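Local structure of sugar isomerase (Sinorhizobium meliloti, 3QC0) at residues Ala12-Gln17 with Arg258-Val263; Pro146-Asp151 with Val178-Trp183; His203-Trp208 with Gly220-Gly225. The protein binds a zinc ion in a TIM barrel of the xylose isomerase-like family and probably isomerises sugars, its exact substrate not being established. All blocks are in the same frame, centred on the assembly; numbering follows the deposited sequence.

Interaction 1: residues Ala12-Gln17 with Arg258-Val263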
ATOM      1  N   ALA A  12     -14.173 -16.690   5.183  1.00 20.09           N
ATOM      2  CA  ALA A  12     -13.710 -16.428   3.823  1.00 20.20           C
ATOM      3  C   ALA A  12     -12.670 -17.457   3.397  1.00 19.95           C
ATOM      4  O   ALA A  12     -12.536 -17.767   2.220  1.00 21.38           O
ATOM      5  CB  ALA A  12     -13.108 -15.028   3.710  1.00 19.80           C
ATOM      6  N   THR A  13     -11.932 -17.976   4.357  1.00 19.39           N
ATOM      7  CA  THR A  13     -10.850 -18.926   4.087  1.00 20.44           C
ATOM      8  C   THR A  13     -11.317 -20.171   3.336  1.00 22.66           C
ATOM      9  O   THR A  13     -10.568 -20.720   2.516  1.00 23.16           O
ATOM     10  CB  THR A  13     -10.146 -19.294   5.399  1.00 20.43           C
ATOM     11  OG1 THR A  13      -9.577 -18.095   5.929  1.00 19.97           O
ATOM     12  CG2 THR A  13      -9.002 -20.316   5.224  1.00 21.12           C
ATOM     13  N   ILE A  14     -12.568 -20.565   3.583  1.00 23.57           N
ATOM     14  CA  ILE A  14     -13.147 -21.747   2.895  1.00 24.40           C
ATOM     15  C   ILE A  14     -14.484 -21.376   2.258  1.00 25.64           C
ATOM     16  O   ILE A  14     -15.454 -22.182   2.217  1.00 26.13           O
ATOM     17  CB  ILE A  14     -13.250 -22.993   3.862  1.00 24.84           C
ATOM     18  CG1 ILE A  14     -13.931 -22.632   5.177  1.00 25.38           C
ATOM     19  CG2 ILE A  14     -11.840 -23.613   4.104  1.00 24.15           C
ATOM     20  CD1 ILE A  14     -14.268 -23.875   6.077  1.00 25.80           C
ATOM     21  N   ARG A  15     -14.556 -20.164   1.720  1.00 26.39           N
ATOM     22  CA  ARG A  15     -15.812 -19.621   1.237  1.00 27.68           C
ATOM     23  C   ARG A  15     -16.307 -20.281  -0.044  1.00 29.11           C
ATOM     24  O   ARG A  15     -17.508 -20.270  -0.288  1.00 28.46           O
ATOM     25  CB  ARG A  15     -15.718 -18.097   1.010  1.00 28.50           C
ATOM     26  CG  ARG A  15     -14.698 -17.709  -0.043  1.00 29.35           C
ATOM     27  CD  ARG A  15     -15.288 -17.245  -1.330  1.00 34.49           C
ATOM     28  NE  ARG A  15     -16.122 -16.071  -1.158  1.00 37.61           N
ATOM     29  CZ  ARG A  15     -16.854 -15.535  -2.137  1.00 43.37           C
ATOM     30  NH1 ARG A  15     -16.835 -16.062  -3.364  1.00 45.46           N
ATOM     31  NH2 ARG A  15     -17.610 -14.462  -1.897  1.00 44.00           N
ATOM     32  N   GLU A  16     -15.405 -20.830  -0.855  1.00 29.04           N
ATOM     33  CA  GLU A  16     -15.827 -21.449  -2.118  1.00 31.17           C
ATOM     34  C   GLU A  16     -16.369 -22.853  -1.843  1.00 31.07           C
ATOM     35  O   GLU A  16     -17.256 -23.333  -2.568  1.00 30.92           O
ATOM     36  CB  GLU A  16     -14.688 -21.506  -3.144  1.00 31.98           C
ATOM     37  CG  GLU A  16     -14.314 -20.134  -3.746  1.00 34.54           C
ATOM     38  CD  GLU A  16     -15.429 -19.524  -4.597  1.00 38.52           C
ATOM     39  OE1 GLU A  16     -16.130 -20.264  -5.330  1.00 41.83           O
ATOM     40  OE2 GLU A  16     -15.603 -18.302  -4.570  1.00 37.73           O
ATOM     41  N   GLN A  17     -15.868 -23.461  -0.770  1.00 29.68           N
ATOM     42  CA  GLN A  17     -16.128 -24.874  -0.461  1.00 29.54           C
ATOM     43  C   GLN A  17     -17.325 -25.094   0.434  1.00 29.79           C
ATOM     44  O   GLN A  17     -17.963 -26.141   0.355  1.00 30.33           O
ATOM     45  CB  GLN A  17     -14.914 -25.477   0.239  1.00 29.25           C
ATOM     46  CG  GLN A  17     -13.620 -25.388  -0.585  1.00 28.02           C
ATOM     47  CD  GLN A  17     -12.718 -24.206  -0.210  1.00 27.66           C
ATOM     48  OE1 GLN A  17     -13.189 -23.053  -0.074  1.00 27.50           O
ATOM     49  NE2 GLN A  17     -11.429 -24.490  -0.030  1.00 27.24           N
ATOM     50  N   ARG A 258      -8.949 -26.168  -2.950  1.00 35.57           N
ATOM     51  CA  ARG A 258      -8.573 -27.378  -2.227  1.00 36.64           C
ATOM     52  C   ARG A 258      -9.672 -27.836  -1.254  1.00 35.80           C
ATOM     53  O   ARG A 258     -10.521 -27.045  -0.867  1.00 32.45           O
ATOM     54  CB  ARG A 258      -7.252 -27.140  -1.500  1.00 35.75           C
ATOM     55  CG  ARG A 258      -6.104 -26.990  -2.507  1.00 38.36           C
ATOM     56  CD  ARG A 258      -4.871 -26.372  -1.962  1.00 40.54           C
ATOM     57  NE  ARG A 258      -4.108 -27.254  -1.099  1.00 42.71           N
ATOM     58  CZ  ARG A 258      -2.800 -27.148  -0.884  1.00 43.78           C
ATOM     59  NH1 ARG A 258      -2.094 -26.183  -1.457  1.00 44.93           N
ATOM     60  NH2 ARG A 258      -2.190 -28.006  -0.080  1.00 44.29           N
ATOM     61  N   PRO A 259      -9.695 -29.139  -0.881  1.00 36.73           N
ATOM     62  CA  PRO A 259     -10.765 -29.566   0.031  1.00 36.66           C
ATOM     63  C   PRO A 259     -10.705 -28.802   1.360  1.00 34.56           C
ATOM     64  O   PRO A 259      -9.618 -28.623   1.935  1.00 32.89           O
ATOM     65  CB  PRO A 259     -10.503 -31.089   0.223  1.00 37.49           C
ATOM     66  CG  PRO A 259      -9.611 -31.459  -0.918  1.00 39.50           C
ATOM     67  CD  PRO A 259      -8.757 -30.235  -1.174  1.00 37.56           C
ATOM     68  N   ALA A 260     -11.865 -28.346   1.815  1.00 32.56           N
ATOM     69  CA  ALA A 260     -11.946 -27.517   3.023  1.00 31.22           C
ATOM     70  C   ALA A 260     -11.262 -28.199   4.191  1.00 30.73           C
ATOM     71  O   ALA A 260     -10.604 -27.585   4.988  1.00 28.30           O
ATOM     72  CB  ALA A 260     -13.392 -27.173   3.368  1.00 30.31           C
ATOM     73  N   ASP A 261     -11.411 -29.515   4.286  1.00 30.80           N
ATOM     74  CA  ASP A 261     -10.700 -30.288   5.261  1.00 31.83           C
ATOM     75  C   ASP A 261      -9.177 -30.057   5.291  1.00 31.47           C
ATOM     76  O   ASP A 261      -8.546 -29.797   6.347  1.00 29.71           O
ATOM     77  CB  ASP A 261     -10.964 -31.786   4.896  1.00 32.75           C
ATOM     78  CG  ASP A 261     -10.503 -32.707   5.909  1.00 35.87           C
ATOM     79  OD1 ASP A 261     -10.174 -32.284   6.999  1.00 37.30           O
ATOM     80  OD2 ASP A 261     -10.584 -33.909   5.655  1.00 40.15           O
ATOM     81  N   GLU A 262      -8.585 -30.165   4.118  1.00 31.69           N
ATOM     82  CA  GLU A 262      -7.150 -29.957   3.996  1.00 31.33           C
ATOM     83  C   GLU A 262      -6.790 -28.507   4.338  1.00 29.86           C
ATOM     84  O   GLU A 262      -5.765 -28.251   4.990  1.00 29.57           O
ATOM     85  CB  GLU A 262      -6.676 -30.281   2.596  1.00 31.94           C
ATOM     86  CG  GLU A 262      -5.152 -30.379   2.539  1.00 35.53           C
ATOM     87  CD  GLU A 262      -4.598 -30.254   1.151  1.00 40.02           C
ATOM     88  OE1 GLU A 262      -5.389 -30.085   0.182  1.00 44.04           O
ATOM     89  OE2 GLU A 262      -3.350 -30.309   1.033  1.00 41.25           O
ATOM     90  N   VAL A 263      -7.629 -27.567   3.913  1.00 27.84           N
ATOM     91  CA  VAL A 263      -7.309 -26.140   4.188  1.00 25.82           C
ATOM     92  C   VAL A 263      -7.248 -25.918   5.693  1.00 25.92           C
ATOM     93  O   VAL A 263      -6.284 -25.369   6.204  1.00 25.76           O
ATOM     94  CB  VAL A 263      -8.327 -25.202   3.577  1.00 24.98           C
ATOM     95  CG1 VAL A 263      -7.981 -23.733   3.915  1.00 25.33           C
ATOM     96  CG2 VAL A 263      -8.407 -25.390   2.069  1.00 25.39           C
TER
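Ile14 and Ala260 bring the two backbones nearest, their CA atoms 5.9 Å apart, where the loop after strand 7-10 meets the start of helix 260-274. This joins the first strand's loop of the TIM barrel to the barrel's last helix, with Pro259 at the N-cap position. Most of the packing is aliphatic. Ile14 CG2 touches both Ala260 CB and Val263 CG1, 3.9 Å from the latter, and Thr13 CG2 reaches the same valine methyl at 3.8 Å. With OG1 anti to the carbonyl carbon (chi1 -62°), Thr13 has CG2 anti to the backbone N, facing Val263, while OG1 bonds Val247 O and Ile249 N, beside the zinc ligand Glu248. Gln17 carries the polar part. Its CB rests on Ala260 CB at 3.9 Å, and the bend at chi2 (98°) puts CD beside Arg258 O. The main bond runs from Gln17 NE2 to Arg258 O at 2.8 Å, with an N-H...O angle of 164° and the acceptor close to the amide plane. Trp255 O is a second, weak acceptor for NE2. An alanine here would probably leave Arg258 O without this donor and open a gap beside Val263. At present Gln17 NE2 fills that place, 3.8 Å from Val263 CG2.

Interaction 2: residues Pro146-Asp151 with Val178-Trp183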
ATOM      1  N   PRO A 146      -2.944  -0.066   1.825  1.00 11.73           N
ATOM      2  CA  PRO A 146      -3.050   1.115   0.983  1.00 12.52           C
ATOM      3  C   PRO A 146      -3.506   0.885  -0.458  1.00 12.37           C
ATOM      4  O   PRO A 146      -4.071   1.793  -1.054  1.00 13.18           O
ATOM      5  CB  PRO A 146      -1.627   1.711   1.035  1.00 13.04           C
ATOM      6  CG  PRO A 146      -1.210   1.409   2.467  1.00 12.55           C
ATOM      7  CD  PRO A 146      -1.815   0.028   2.767  1.00 11.92           C
HETATM    8  N   MSE A 147      -3.278  -0.302  -1.025  1.00 11.87           N
HETATM    9  CA  MSE A 147      -3.736  -0.568  -2.381  1.00 12.74           C
HETATM   10  C   MSE A 147      -5.243  -0.543  -2.529  1.00 13.13           C
HETATM   11  O   MSE A 147      -5.728  -0.421  -3.653  1.00 13.68           O
HETATM   12  CB  MSE A 147      -3.169  -1.874  -2.962  1.00 14.60           C
HETATM   13  CG  MSE A 147      -3.618  -3.085  -2.291  1.00 14.60           C
HETATM   14 SE   MSE A 147      -2.507  -4.613  -3.057  0.75 14.07          SE
HETATM   15  CE  MSE A 147      -2.849  -5.780  -1.595  1.00 17.52           C
ATOM     16  N   TYR A 148      -5.965  -0.617  -1.386  1.00 12.34           N
ATOM     17  CA  TYR A 148      -7.415  -0.565  -1.371  1.00 12.44           C
ATOM     18  C   TYR A 148      -8.006   0.829  -1.155  1.00 12.40           C
ATOM     19  O   TYR A 148      -9.237   0.994  -1.066  1.00 12.27           O
ATOM     20  CB  TYR A 148      -7.928  -1.491  -0.252  1.00 12.13           C
ATOM     21  CG  TYR A 148      -7.443  -2.936  -0.418  1.00 13.81           C
ATOM     22  CD1 TYR A 148      -7.611  -3.625  -1.620  1.00 13.72           C
ATOM     23  CD2 TYR A 148      -6.834  -3.615   0.613  1.00 12.34           C
ATOM     24  CE1 TYR A 148      -7.165  -4.937  -1.773  1.00 14.78           C
ATOM     25  CE2 TYR A 148      -6.402  -4.916   0.476  1.00 13.76           C
ATOM     26  CZ  TYR A 148      -6.530  -5.580  -0.727  1.00 14.94           C
ATOM     27  OH  TYR A 148      -6.116  -6.916  -0.822  1.00 15.07           O
ATOM     28  N   ALA A 149      -7.154   1.851  -1.032  1.00 12.13           N
ATOM     29  CA  ALA A 149      -7.576   3.184  -0.617  1.00 11.73           C
ATOM     30  C   ALA A 149      -8.670   3.795  -1.458  1.00 11.87           C
ATOM     31  O   ALA A 149      -9.519   4.509  -0.945  1.00 14.39           O
ATOM     32  CB  ALA A 149      -6.357   4.156  -0.515  1.00 12.17           C
ATOM     33  N   ALA A 150      -8.582   3.633  -2.785  1.00 12.64           N
ATOM     34  CA  ALA A 150      -9.481   4.371  -3.671  1.00 13.29           C
ATOM     35  C   ALA A 150     -10.885   3.822  -3.708  1.00 13.07           C
ATOM     36  O   ALA A 150     -11.818   4.575  -3.907  1.00 14.47           O
ATOM     37  CB  ALA A 150      -8.929   4.426  -5.117  1.00 14.08           C
ATOM     38  N   ASP A 151     -10.992   2.505  -3.614  1.00 14.00           N
ATOM     39  CA  ASP A 151     -12.242   1.842  -3.957  1.00 14.21           C
ATOM     40  C   ASP A 151     -12.780   0.854  -2.951  1.00 14.50           C
ATOM     41  O   ASP A 151     -13.862   0.310  -3.208  1.00 15.86           O
ATOM     42  CB  ASP A 151     -12.140   1.245  -5.355  1.00 16.09           C
ATOM     43  CG  ASP A 151     -11.050   0.242  -5.507  1.00 19.21           C
ATOM     44  OD1 ASP A 151     -10.227   0.027  -4.594  1.00 18.52           O
ATOM     45  OD2 ASP A 151     -11.047  -0.385  -6.618  1.00 23.38           O
ATOM     46  N   VAL A 178      -2.657  -8.636   9.550  1.00 13.83           N
ATOM     47  CA  VAL A 178      -1.253  -8.572   9.125  1.00 12.98           C
ATOM     48  C   VAL A 178      -1.145  -8.251   7.645  1.00 13.92           C
ATOM     49  O   VAL A 178      -0.178  -7.598   7.233  1.00 14.29           O
ATOM     50  CB  VAL A 178      -0.492  -9.867   9.459  1.00 13.34           C
ATOM     51  CG1 VAL A 178      -0.499 -10.072  11.012  1.00 15.61           C
ATOM     52  CG2 VAL A 178      -1.062 -11.104   8.732  1.00 13.93           C
ATOM     53  N   TYR A 179      -2.117  -8.677   6.847  1.00 13.09           N
ATOM     54  CA  TYR A 179      -2.045  -8.413   5.408  1.00 13.09           C
ATOM     55  C   TYR A 179      -2.018  -6.923   5.129  1.00 12.22           C
ATOM     56  O   TYR A 179      -1.355  -6.434   4.250  1.00 12.27           O
ATOM     57  CB  TYR A 179      -3.230  -9.032   4.649  1.00 13.75           C
ATOM     58  CG  TYR A 179      -2.935  -9.314   3.199  1.00 13.12           C
ATOM     59  CD1 TYR A 179      -2.048 -10.326   2.841  1.00 13.40           C
ATOM     60  CD2 TYR A 179      -3.534  -8.582   2.172  1.00 13.32           C
ATOM     61  CE1 TYR A 179      -1.749 -10.586   1.511  1.00 13.88           C
ATOM     62  CE2 TYR A 179      -3.265  -8.856   0.829  1.00 14.68           C
ATOM     63  CZ  TYR A 179      -2.363  -9.866   0.507  1.00 12.51           C
ATOM     64  OH  TYR A 179      -2.097 -10.168  -0.816  1.00 16.07           O
ATOM     65  N   HIS A 180      -2.795  -6.187   5.915  1.00 12.60           N
ATOM     66  CA  HIS A 180      -3.013  -4.779   5.666  1.00 12.36           C
ATOM     67  C   HIS A 180      -1.937  -3.892   6.277  1.00 11.91           C
ATOM     68  O   HIS A 180      -1.776  -2.734   5.835  1.00 12.43           O
ATOM     69  CB  HIS A 180      -4.372  -4.361   6.238  1.00 12.96           C
ATOM     70  CG  HIS A 180      -5.515  -5.080   5.608  1.00 11.02           C
ATOM     71  ND1 HIS A 180      -5.598  -5.267   4.243  1.00 12.14           N
ATOM     72  CD2 HIS A 180      -6.631  -5.644   6.145  1.00 11.95           C
ATOM     73  CE1 HIS A 180      -6.702  -5.952   3.974  1.00 14.51           C
ATOM     74  NE2 HIS A 180      -7.345  -6.184   5.106  1.00 14.06           N
ATOM     75  N   VAL A 181      -1.268  -4.388   7.336  1.00 11.53           N
ATOM     76  CA  VAL A 181      -0.379  -3.529   8.137  1.00 11.80           C
ATOM     77  C   VAL A 181       1.093  -3.951   8.213  1.00 11.86           C
ATOM     78  O   VAL A 181       1.892  -3.175   8.745  1.00 12.97           O
ATOM     79  CB  VAL A 181      -0.919  -3.394   9.628  1.00 12.22           C
ATOM     80  CG1 VAL A 181      -2.378  -2.979   9.673  1.00 12.51           C
ATOM     81  CG2 VAL A 181      -0.703  -4.715  10.445  1.00 12.58           C
ATOM     82  N   TRP A 182       1.447  -5.153   7.745  1.00 12.75           N
ATOM     83  CA  TRP A 182       2.772  -5.729   8.022  1.00 12.32           C
ATOM     84  C   TRP A 182       3.916  -4.807   7.561  1.00 12.01           C
ATOM     85  O   TRP A 182       4.984  -4.806   8.159  1.00 14.42           O
ATOM     86  CB  TRP A 182       2.949  -7.097   7.374  1.00 13.27           C
ATOM     87  CG  TRP A 182       3.099  -7.046   5.910  1.00 12.14           C
ATOM     88  CD1 TRP A 182       2.125  -6.960   4.985  1.00 13.62           C
ATOM     89  CD2 TRP A 182       4.347  -6.979   5.195  1.00 11.13           C
ATOM     90  NE1 TRP A 182       2.678  -6.868   3.720  1.00 12.99           N
ATOM     91  CE2 TRP A 182       4.046  -6.891   3.834  1.00 12.83           C
ATOM     92  CE3 TRP A 182       5.659  -7.044   5.596  1.00 13.37           C
ATOM     93  CZ2 TRP A 182       5.047  -6.829   2.842  1.00 13.15           C
ATOM     94  CZ3 TRP A 182       6.651  -6.955   4.651  1.00 14.45           C
ATOM     95  CH2 TRP A 182       6.343  -6.854   3.263  1.00 14.02           C
ATOM     96  N   TRP A 183       3.673  -4.081   6.475  1.00 12.68           N
ATOM     97  CA  TRP A 183       4.656  -3.229   5.794  1.00 12.91           C
ATOM     98  C   TRP A 183       4.911  -1.912   6.491  1.00 12.14           C
ATOM     99  O   TRP A 183       5.847  -1.197   6.175  1.00 13.04           O
ATOM    100  CB  TRP A 183       4.139  -2.969   4.319  1.00 12.90           C
ATOM    101  CG  TRP A 183       2.874  -2.231   4.413  1.00 13.14           C
ATOM    102  CD1 TRP A 183       1.621  -2.788   4.516  1.00 14.52           C
ATOM    103  CD2 TRP A 183       2.694  -0.828   4.627  1.00 12.77           C
ATOM    104  NE1 TRP A 183       0.694  -1.829   4.752  1.00 15.80           N
ATOM    105  CE2 TRP A 183       1.314  -0.617   4.849  1.00 13.47           C
ATOM    106  CE3 TRP A 183       3.559   0.292   4.621  1.00 13.59           C
ATOM    107  CZ2 TRP A 183       0.777   0.634   5.084  1.00 14.37           C
ATOM    108  CZ3 TRP A 183       3.019   1.529   4.865  1.00 13.86           C
ATOM    109  CH2 TRP A 183       1.647   1.695   5.098  1.00 13.67           C
TER
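Pro146 and Trp183 meet tip to tip in the tightest part of this contact, between the loop after strand 139-141 and the short helix 178-181 with the residues that follow, at the C-terminal end of the barrel. Pro146 CG stands 3.4 Å from Trp183 CZ2, and CD lies almost as near the same carbon. The indole is held in place by its own segment: Trp183 NE1 donates to His180 O at 2.8 Å, from above the carbonyl plane, which ties the ring to the short helix.

Toward the zinc site the packing is looser. Tyr148 and His180 approach rim to rim, CE2 to CE1 at 3.7 Å, with planes at 83° and centroids 5.8 Å apart, so neither ring lies over the other. Tyr179 CE2 receives both Met147 CE, a selenomethionine methyl at 3.9 Å, and Tyr148 OH, which comes to the ring edge at 3.8 Å. That hydroxyl is paired with Met215 O.

On the proline side Trp183 of the second subunit packs on Pro146, so the tight half also belongs to the dimer interface. His180 NE2, by contrast, hydrogen-bonds an unidentified molecule, probably from the crystallisation liquor; the His180 side chain is about 4 Å from the zinc ion. The two segments thus meet through carbon and ring-edge contacts, while the polar tips of Tyr148 and His180 serve other partners, consistent with a pocket wall shaped by packing.

Interaction 3: residues His203-Trp208 with Gly220-Gly225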
ATOM      1  N   HIS A 203      -7.191  -9.735  15.732  1.00 16.38           N
ATOM      2  CA  HIS A 203      -5.897  -9.991  15.084  1.00 15.77           C
ATOM      3  C   HIS A 203      -6.128 -11.003  13.995  1.00 16.40           C
ATOM      4  O   HIS A 203      -6.519 -12.155  14.287  1.00 17.43           O
ATOM      5  CB  HIS A 203      -4.908 -10.514  16.127  1.00 16.83           C
ATOM      6  CG  HIS A 203      -3.566 -10.880  15.584  1.00 16.09           C
ATOM      7  ND1 HIS A 203      -2.677 -11.664  16.279  1.00 18.42           N
ATOM      8  CD2 HIS A 203      -2.942 -10.544  14.415  1.00 16.97           C
ATOM      9  CE1 HIS A 203      -1.562 -11.787  15.578  1.00 19.11           C
ATOM     10  NE2 HIS A 203      -1.713 -11.161  14.426  1.00 17.89           N
ATOM     11  N   HIS A 204      -5.963 -10.578  12.739  1.00 15.82           N
ATOM     12  CA  HIS A 204      -6.169 -11.450  11.599  1.00 16.39           C
ATOM     13  C   HIS A 204      -4.825 -11.870  11.038  1.00 15.82           C
ATOM     14  O   HIS A 204      -3.908 -11.028  10.878  1.00 15.85           O
ATOM     15  CB  HIS A 204      -6.983 -10.802  10.472  1.00 15.58           C
ATOM     16  CG  HIS A 204      -8.266 -10.187  10.911  1.00 15.33           C
ATOM     17  ND1 HIS A 204      -9.031  -9.386  10.092  1.00 15.76           N
ATOM     18  CD2 HIS A 204      -8.931 -10.278  12.092  1.00 15.13           C
ATOM     19  CE1 HIS A 204     -10.112  -9.000  10.767  1.00 17.93           C
ATOM     20  NE2 HIS A 204     -10.078  -9.543  11.972  1.00 16.88           N
ATOM     21  N   ILE A 205      -4.737 -13.151  10.689  1.00 16.85           N
ATOM     22  CA  ILE A 205      -3.511 -13.742  10.174  1.00 16.02           C
ATOM     23  C   ILE A 205      -3.680 -14.406   8.812  1.00 17.22           C
ATOM     24  O   ILE A 205      -4.761 -14.819   8.432  1.00 16.55           O
ATOM     25  CB  ILE A 205      -2.871 -14.727  11.174  1.00 17.27           C
ATOM     26  CG1 ILE A 205      -3.854 -15.842  11.539  1.00 17.26           C
ATOM     27  CG2 ILE A 205      -2.355 -13.966  12.406  1.00 18.07           C
ATOM     28  CD1 ILE A 205      -3.154 -17.009  12.344  1.00 20.15           C
ATOM     29  N   CYS A 206      -2.546 -14.454   8.103  1.00 15.35           N
ATOM     30  CA  CYS A 206      -2.410 -14.894   6.707  1.00 16.71           C
ATOM     31  C   CYS A 206      -0.968 -14.487   6.363  1.00 16.77           C
ATOM     32  O   CYS A 206      -0.177 -14.237   7.266  1.00 18.00           O
ATOM     33  CB  CYS A 206      -3.437 -14.252   5.770  1.00 15.52           C
ATOM     34  SG  CYS A 206      -3.355 -12.465   5.757  1.00 17.97           S
ATOM     35  N   ASP A 207      -0.632 -14.473   5.087  1.00 16.53           N
ATOM     36  CA  ASP A 207       0.708 -14.091   4.714  1.00 16.19           C
ATOM     37  C   ASP A 207       0.735 -13.297   3.415  1.00 15.05           C
ATOM     38  O   ASP A 207      -0.227 -13.337   2.628  1.00 15.64           O
ATOM     39  CB  ASP A 207       1.626 -15.335   4.597  1.00 16.19           C
ATOM     40  CG  ASP A 207       3.030 -15.100   5.172  1.00 16.91           C
ATOM     41  OD1 ASP A 207       3.509 -13.918   5.174  1.00 16.71           O
ATOM     42  OD2 ASP A 207       3.689 -16.097   5.598  1.00 18.47           O
ATOM     43  N   TRP A 208       1.838 -12.576   3.235  1.00 15.63           N
ATOM     44  CA  TRP A 208       2.114 -11.804   2.039  1.00 15.02           C
ATOM     45  C   TRP A 208       3.087 -12.567   1.162  1.00 15.01           C
ATOM     46  O   TRP A 208       4.230 -12.778   1.549  1.00 16.50           O
ATOM     47  CB  TRP A 208       2.676 -10.409   2.417  1.00 14.29           C
ATOM     48  CG  TRP A 208       2.866  -9.555   1.185  1.00 14.49           C
ATOM     49  CD1 TRP A 208       3.952  -9.561   0.336  1.00 14.98           C
ATOM     50  CD2 TRP A 208       1.942  -8.617   0.623  1.00 14.15           C
ATOM     51  NE1 TRP A 208       3.764  -8.658  -0.672  1.00 14.34           N
ATOM     52  CE2 TRP A 208       2.537  -8.071  -0.526  1.00 13.70           C
ATOM     53  CE3 TRP A 208       0.720  -8.134   1.010  1.00 12.98           C
ATOM     54  CZ2 TRP A 208       1.900  -7.125  -1.303  1.00 14.19           C
ATOM     55  CZ3 TRP A 208       0.075  -7.215   0.235  1.00 14.09           C
ATOM     56  CH2 TRP A 208       0.678  -6.689  -0.897  1.00 14.21           C
ATOM     57  N   GLY A 220      -1.630 -15.327   1.268  1.00 18.20           N
ATOM     58  CA  GLY A 220      -0.905 -16.563   1.543  1.00 19.07           C
ATOM     59  C   GLY A 220      -1.355 -17.255   2.802  1.00 19.15           C
ATOM     60  O   GLY A 220      -1.856 -16.620   3.748  1.00 19.22           O
HETATM   61  N   MSE A 221      -1.215 -18.585   2.802  1.00 19.57           N
HETATM   62  CA  MSE A 221      -1.240 -19.339   4.017  1.00 20.12           C
HETATM   63  C   MSE A 221      -0.043 -18.909   4.869  1.00 20.49           C
HETATM   64  O   MSE A 221       1.069 -18.701   4.359  1.00 20.01           O
HETATM   65  CB  MSE A 221      -1.136 -20.827   3.667  1.00 20.79           C
HETATM   66  CG  MSE A 221      -1.098 -21.786   4.828  1.00 22.49           C
HETATM   67 SE   MSE A 221      -2.625 -21.801   5.996  0.75 20.62          SE
HETATM   68  CE  MSE A 221      -3.818 -22.609   4.631  1.00 22.21           C
HETATM   69  N   MSE A 222      -0.259 -18.819   6.157  1.00 19.86           N
HETATM   70  CA  MSE A 222       0.793 -18.430   7.088  1.00 20.44           C
HETATM   71  C   MSE A 222       2.021 -19.296   6.904  1.00 21.09           C
HETATM   72  O   MSE A 222       1.930 -20.514   6.954  1.00 21.89           O
HETATM   73  CB  MSE A 222       0.341 -18.580   8.530  1.00 20.65           C
HETATM   74  CG  MSE A 222      -0.728 -17.659   8.977  1.00 18.78           C
HETATM   75 SE   MSE A 222      -2.549 -18.213   8.528  0.75 16.84          SE
HETATM   76  CE  MSE A 222      -2.655 -19.912   9.376  1.00 17.82           C
ATOM     77  N   GLY A 223       3.177 -18.675   6.731  1.00 20.02           N
ATOM     78  CA  GLY A 223       4.439 -19.366   6.495  1.00 20.78           C
ATOM     79  C   GLY A 223       4.842 -19.522   5.043  1.00 20.64           C
ATOM     80  O   GLY A 223       5.993 -19.892   4.763  1.00 22.21           O
ATOM     81  N   ASP A 224       3.922 -19.287   4.118  1.00 20.18           N
ATOM     82  CA  ASP A 224       4.233 -19.367   2.702  1.00 20.63           C
ATOM     83  C   ASP A 224       4.771 -18.035   2.199  1.00 20.43           C
ATOM     84  O   ASP A 224       5.304 -17.959   1.073  1.00 20.10           O
ATOM     85  CB  ASP A 224       3.001 -19.755   1.867  1.00 20.08           C
ATOM     86  CG  ASP A 224       2.659 -21.256   1.929  1.00 22.43           C
ATOM     87  OD1 ASP A 224       3.449 -22.032   2.521  1.00 23.86           O
ATOM     88  OD2 ASP A 224       1.641 -21.626   1.297  1.00 22.46           O
ATOM     89  N   GLY A 225       4.628 -16.978   3.012  1.00 19.68           N
ATOM     90  CA  GLY A 225       5.080 -15.635   2.608  1.00 19.22           C
ATOM     91  C   GLY A 225       6.156 -15.085   3.525  1.00 18.29           C
ATOM     92  O   GLY A 225       6.903 -15.832   4.145  1.00 19.51           O
TER
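Asp207 OD2 accepts two backbone N-H groups of the facing loop, Gly223 N and Gly225 N, each at 2.9 Å, the second bond being weak. Gly223 N meets the oxygen on its anti side, 17° out of the carboxylate plane. The other oxygen, Asp207 OD1, takes Trp208 N at 2.9 Å and Ile227 N further on, so four N-H groups grip one buried carboxylate and fix its rotation.

Next to it the backbones form a single antiparallel bridge, a hydrogen-bonded pair of Asp207 with Gly220. Gly220 N gives the firmer bond, to Asp207 O at 2.8 Å, and the return bond from Asp207 N is weak. A type II turn from Met221 to Asp224 presents Gly223 N, and Gly225 N follows directly after it; Gly223, with phi 95°, suits the turn's third position. A side chain on Gly225 would collide with Trp208 O.

The first segment runs off the end of strand 200-205 of the TIM barrel, whose His204 binds zinc through ND1; the second lies in the loop that follows. Beside the bridge, SE of Met222, a selenomethionine, packs 4.0 Å from Ile205 CD1, and the two side chains cross at about a right angle. The same atom lies 3.8 Å from Cys206 N, a buried amide that finds no partner. Farther out, Arg270 of helix 260-274 holds the turn, bonding Met222 O and forming a salt bridge with Asp224 OD1.

In the fold
From the N terminus, the chain leaves strand 7-10 and enters 12-17, which meets its partner 258-263 some 240 residues later, after all eight strands in sequence. Interaction 1 therefore closes the long loop, joining the first strand's loop to helix 260-274. Nested within it, in series, are interaction 2, between the loop after strand 139-141 and helix 178-181 after strand 172-177, and then interaction 3, between the end of strand 200-205 and the loop that follows it. Interactions 2 and 3 touch: Val178 N lies 3.0 Å from His204 O, a probable hydrogen bond, and both reach the second subunit. Interactions 1 and 3 meet where Val263 O packs on Met221 CE. Interactions 1 and 2 stay about 11 Å apart at their nearest atoms.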